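Local coordinates for putative cytosolic protein (Geobacillus zalihae, PDB 6AHX) that probably senses copper and represses transcription of a copper-responsive operon, as a CsoR-type metal-sensitive DNA-binding regulator built from alpha-helices, at residues Ala27-Glu30 with Gly31-Ala35; Ala54-Arg57 with Lys58-Ser62. All coordinates share one frame; numbering follows the deposited sequence.

Contact 1: residues Ala27-Glu30 with Gly31-Ala35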
loop_
_atom_site.group_PDB
_atom_site.type_symbol
_atom_site.label_atom_id
_atom_site.label_comp_id
_atom_site.label_asym_id
_atom_site.label_seq_id
_atom_site.Cartn_x
_atom_site.Cartn_y
_atom_site.Cartn_z
ATOM N N ALA A 27 8.477 5.634 -0.383
ATOM C CA ALA A 27 9.020 5.492 1.002
ATOM C C ALA A 27 8.066 5.873 2.140
ATOM O O ALA A 27 7.993 5.171 3.155
ATOM C CB ALA A 27 10.332 6.209 1.172
ATOM N N ARG A 28 7.304 6.923 1.920
ATOM C CA ARG A 28 6.238 7.351 2.834
ATOM C C ARG A 28 5.081 6.343 2.961
ATOM O O ARG A 28 4.621 6.053 4.071
ATOM C CB ARG A 28 5.684 8.726 2.400
ATOM C CG ARG A 28 6.459 9.860 3.080
ATOM C CD ARG A 28 6.205 11.305 2.630
ATOM N NE ARG A 28 5.032 11.627 1.784
ATOM C CZ ARG A 28 5.076 12.127 0.516
ATOM N NH1 ARG A 28 6.236 12.340 -0.160
ATOM N NH2 ARG A 28 3.918 12.428 -0.118
ATOM N N ILE A 29 4.639 5.838 1.813
ATOM C CA ILE A 29 3.604 4.839 1.766
ATOM C C ILE A 29 4.105 3.613 2.486
ATOM O O ILE A 29 3.377 2.995 3.242
ATOM C CB ILE A 29 3.188 4.488 0.330
ATOM C CG1 ILE A 29 2.509 5.653 -0.356
ATOM C CG2 ILE A 29 2.190 3.324 0.365
ATOM C CD1 ILE A 29 2.516 5.537 -1.824
ATOM N N GLU A 30 5.383 3.288 2.308
ATOM C CA GLU A 30 5.983 2.188 3.091
ATOM C C GLU A 30 5.835 2.354 4.619
ATOM O O GLU A 30 5.311 1.451 5.277
ATOM C CB GLU A 30 7.437 1.988 2.678
ATOM C CG GLU A 30 8.044 0.727 3.271
ATOM C CD GLU A 30 9.538 0.689 3.226
ATOM O OE1 GLU A 30 10.124 1.343 2.326
ATOM O OE2 GLU A 30 10.085 -0.065 4.062
ATOM N N GLY A 31 6.261 3.512 5.161
ATOM C CA GLY A 31 6.150 3.812 6.601
ATOM C C GLY A 31 4.698 3.821 7.073
ATOM O O GLY A 31 4.354 3.503 8.206
ATOM N N HIS A 32 3.822 4.188 6.173
ATOM C CA HIS A 32 2.390 4.303 6.468
ATOM C C HIS A 32 1.832 2.890 6.654
ATOM O O HIS A 32 1.175 2.598 7.646
ATOM C CB HIS A 32 1.757 5.129 5.352
ATOM C CG HIS A 32 0.391 5.650 5.650
ATOM N ND1 HIS A 32 -0.362 5.260 6.742
ATOM C CD2 HIS A 32 -0.388 6.460 4.938
ATOM C CE1 HIS A 32 -1.547 5.813 6.679
ATOM N NE2 HIS A 32 -1.578 6.562 5.600
ATOM N N VAL A 33 2.143 1.996 5.754
ATOM C CA VAL A 33 1.707 0.581 5.907
ATOM C C VAL A 33 2.285 -0.064 7.174
ATOM O O VAL A 33 1.539 -0.793 7.908
ATOM C CB VAL A 33 1.977 -0.324 4.651
ATOM C CG1 VAL A 33 1.398 -1.718 4.897
ATOM C CG2 VAL A 33 1.341 0.207 3.381
ATOM N N ARG A 34 3.569 0.258 7.457
ATOM C CA ARG A 34 4.206 -0.166 8.687
ATOM C C ARG A 34 3.408 0.260 9.894
ATOM O O ARG A 34 3.269 -0.497 10.859
ATOM C CB ARG A 34 5.616 0.389 8.802
ATOM C CG ARG A 34 6.299 0.006 10.124
ATOM C CD ARG A 34 7.846 0.064 10.113
ATOM N NE ARG A 34 8.393 1.255 9.427
ATOM C CZ ARG A 34 8.915 1.318 8.169
ATOM N NH1 ARG A 34 9.362 2.506 7.706
ATOM N NH2 ARG A 34 9.020 0.233 7.345
ATOM N N ALA A 35 2.862 1.473 9.841
ATOM C CA ALA A 35 2.102 2.007 10.970
ATOM C C ALA A 35 0.793 1.333 11.119
ATOM O O ALA A 35 0.382 1.012 12.242
ATOM C CB ALA A 35 1.903 3.513 10.810
#
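Glu30 and Arg34 face each other one turn apart on helix 20-41, an i to i+4 salt bridge set into the all-helical fold of a CsoR-type repressor. The bridge is long: Glu30 OE2 lies 3.5 Å from Arg34 NH2, a weak but fairly straight hydrogen bond (163°). OE2 comes in at the edge of the guanidinium, in its plane, while the carboxylate itself stands almost upright to that plane, 82° away. The Glu30 chain runs extended, whereas Arg34 bends at chi3, which turns its guanidinium back toward the carboxylate. The stronger partners belong to the second subunit: Glu30 OE2 pairs with Arg34 NH2 of that subunit, Arg34 NH2 with Glu30 OE2 of that subunit, and Glu30 OE1 with its Lys37. The carboxylate is thus shared between an intrahelical pair and the dimer interface.

Backbone bonds carry the rest of the polar contact. Gly31 N donates to Ala27 O, Val33 N to Ile29 O at 3.0 Å, and Arg34 N to Glu30 O, also at 3.0 Å. His32 N reaches Arg28 O at 2.9 Å, and Ile29 O takes a second, weak bond from the same N-H.

The apolar contact is slight. Val33 CG1 is anti to the backbone N (chi1 -176°), which places CG2 back over the preceding turn. Val33 CG2 lies 4.4 Å from Ile29 CG2 and 3.5 Å from Ile29 O.

Contact 2: residues Ala54-Arg57 with Lys58-Ser62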
loop_
_atom_site.group_PDB
_atom_site.type_symbol
_atom_site.label_atom_id
_atom_site.label_comp_id
_atom_site.label_asym_id
_atom_site.label_seq_id
_atom_site.Cartn_x
_atom_site.Cartn_y
_atom_site.Cartn_z
ATOM N N ALA A 54 -7.611 2.861 3.343
ATOM C CA ALA A 54 -8.152 3.596 2.229
ATOM C C ALA A 54 -7.230 4.750 1.847
ATOM O O ALA A 54 -7.030 5.013 0.664
ATOM C CB ALA A 54 -9.501 4.101 2.551
ATOM N N ALA A 55 -6.686 5.448 2.820
ATOM C CA ALA A 55 -5.706 6.497 2.519
ATOM C C ALA A 55 -4.478 5.973 1.753
ATOM O O ALA A 55 -4.071 6.550 0.781
ATOM C CB ALA A 55 -5.291 7.152 3.793
ATOM N N VAL A 56 -3.946 4.829 2.143
ATOM C CA VAL A 56 -2.855 4.226 1.414
ATOM C C VAL A 56 -3.226 3.835 -0.026
ATOM O O VAL A 56 -2.441 4.049 -0.943
ATOM C CB VAL A 56 -2.286 3.002 2.182
ATOM C CG1 VAL A 56 -1.245 2.277 1.332
ATOM C CG2 VAL A 56 -1.638 3.424 3.500
ATOM N N ARG A 57 -4.407 3.234 -0.238
ATOM C CA ARG A 57 -4.897 2.933 -1.609
ATOM C C ARG A 57 -4.965 4.178 -2.501
ATOM O O ARG A 57 -4.631 4.151 -3.678
ATOM C CB ARG A 57 -6.215 2.158 -1.565
ATOM C CG ARG A 57 -6.059 0.753 -0.912
ATOM C CD ARG A 57 -7.314 -0.141 -1.060
ATOM N NE ARG A 57 -7.547 -0.577 -2.462
ATOM C CZ ARG A 57 -8.474 -0.095 -3.287
ATOM N NH1 ARG A 57 -9.280 0.835 -2.908
ATOM N NH2 ARG A 57 -8.594 -0.553 -4.530
ATOM N N LYS A 58 -5.392 5.279 -1.906
ATOM C CA LYS A 58 -5.447 6.546 -2.608
ATOM C C LYS A 58 -4.058 7.107 -2.930
ATOM O O LYS A 58 -3.857 7.538 -4.052
ATOM C CB LYS A 58 -6.273 7.494 -1.775
ATOM C CG LYS A 58 -6.534 8.804 -2.438
ATOM C CD LYS A 58 -7.396 9.681 -1.528
ATOM C CE LYS A 58 -8.023 10.850 -2.313
ATOM N NZ LYS A 58 -7.734 12.145 -1.619
ATOM N N ALA A 59 -3.105 7.032 -1.996
ATOM C CA ALA A 59 -1.744 7.482 -2.192
ATOM C C ALA A 59 -1.066 6.684 -3.275
ATOM O O ALA A 59 -0.330 7.243 -4.121
ATOM C CB ALA A 59 -0.959 7.349 -0.897
ATOM N N LEU A 60 -1.320 5.380 -3.268
ATOM C CA LEU A 60 -0.771 4.488 -4.297
ATOM C C LEU A 60 -1.346 4.795 -5.709
ATOM O O LEU A 60 -0.635 4.829 -6.701
ATOM C CB LEU A 60 -0.996 3.000 -3.933
ATOM C CG LEU A 60 -0.052 2.364 -2.877
ATOM C CD1 LEU A 60 -0.655 1.099 -2.290
ATOM C CD2 LEU A 60 1.365 2.031 -3.379
ATOM N N ASP A 61 -2.634 4.985 -5.777
ATOM C CA ASP A 61 -3.299 5.445 -6.971
ATOM C C ASP A 61 -2.704 6.765 -7.477
ATOM O O ASP A 61 -2.366 6.858 -8.622
ATOM C CB ASP A 61 -4.790 5.556 -6.720
ATOM C CG ASP A 61 -5.555 6.002 -7.967
ATOM O OD1 ASP A 61 -5.629 5.257 -8.919
ATOM O OD2 ASP A 61 -6.035 7.139 -8.034
ATOM N N SER A 62 -2.455 7.742 -6.628
ATOM C CA SER A 62 -1.835 8.981 -7.097
ATOM C C SER A 62 -0.429 8.849 -7.585
ATOM O O SER A 62 -0.030 9.473 -8.561
ATOM C CB SER A 62 -1.844 10.014 -5.997
ATOM O OG SER A 62 -3.207 10.259 -5.790
#
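Val56 O, on helix 46-70, the second long helix of this CsoR-type fold, takes the shortest backbone bond of the contact: Leu60 N donates to it at 2.9 Å, with an N-H...O angle of 161°. CB and CG of Leu60 rest on the same Val56 O, each 3.5 Å away. The i to i+4 ladder continues on the neighbouring residues, with Lys58 N bound to Ala54 O, Ala59 N to Ala55 O, and Asp61 N to Arg57 O at 3.0 Å.

Among the side chains, Val56 and Leu60 lie next to each other and point the same way. In Leu60, chi1 of -78° sets CG anti to the carbonyl carbon and turns it back toward the preceding turn, and chi2 of 161° then carries Leu60 CD1 to 3.9 Å from Val56 CG1. This pair belongs to a buried face: Val56 packs on Ile29, His32 and Ile36 of helix 20-41, and also meets Leu60 of the second subunit, while Leu60 meets Val56 of that subunit.

Arg57 O has a second partner besides Asp61 N, because NE of Arg57 of the second subunit donates to it. This ties the backbone of one helix to a side chain of its dimer mate. Arg57 and Asp61 also pack on Asp61 and Arg57 of the other subunit, respectively.

The remaining touches are methyl and methylene groups against carbonyls of the preceding turn. Ala59 CB sits 3.6 Å from both Val56 O and Ala55 O, and Asp61 CB rests 3.4 Å from Arg57 O.

How the contacts relate
Contacts 1 and 2 lie on successive helices, 20-41 and 46-70, that pack against each other, with the centres of the contacts about 11 Å apart. Val56 is the main bridge: its CG1 lies 3.7 Å from Ile29 CG2 and 3.9 Å from Val33 CG2, and its CG2 lies 3.6 Å from CD2 of the His32 ring. Nearby, Ile29 CG1 meets Ala59 CB at 3.9 Å. These meetings are all side-chain packing. Both contacts also reach the second subunit, contact 1 through salt bridges and packing, contact 2 through a hydrogen bond and packing, part of it Val56 with Leu60, so both lie at the interface between the two subunits of this probable copper sensor.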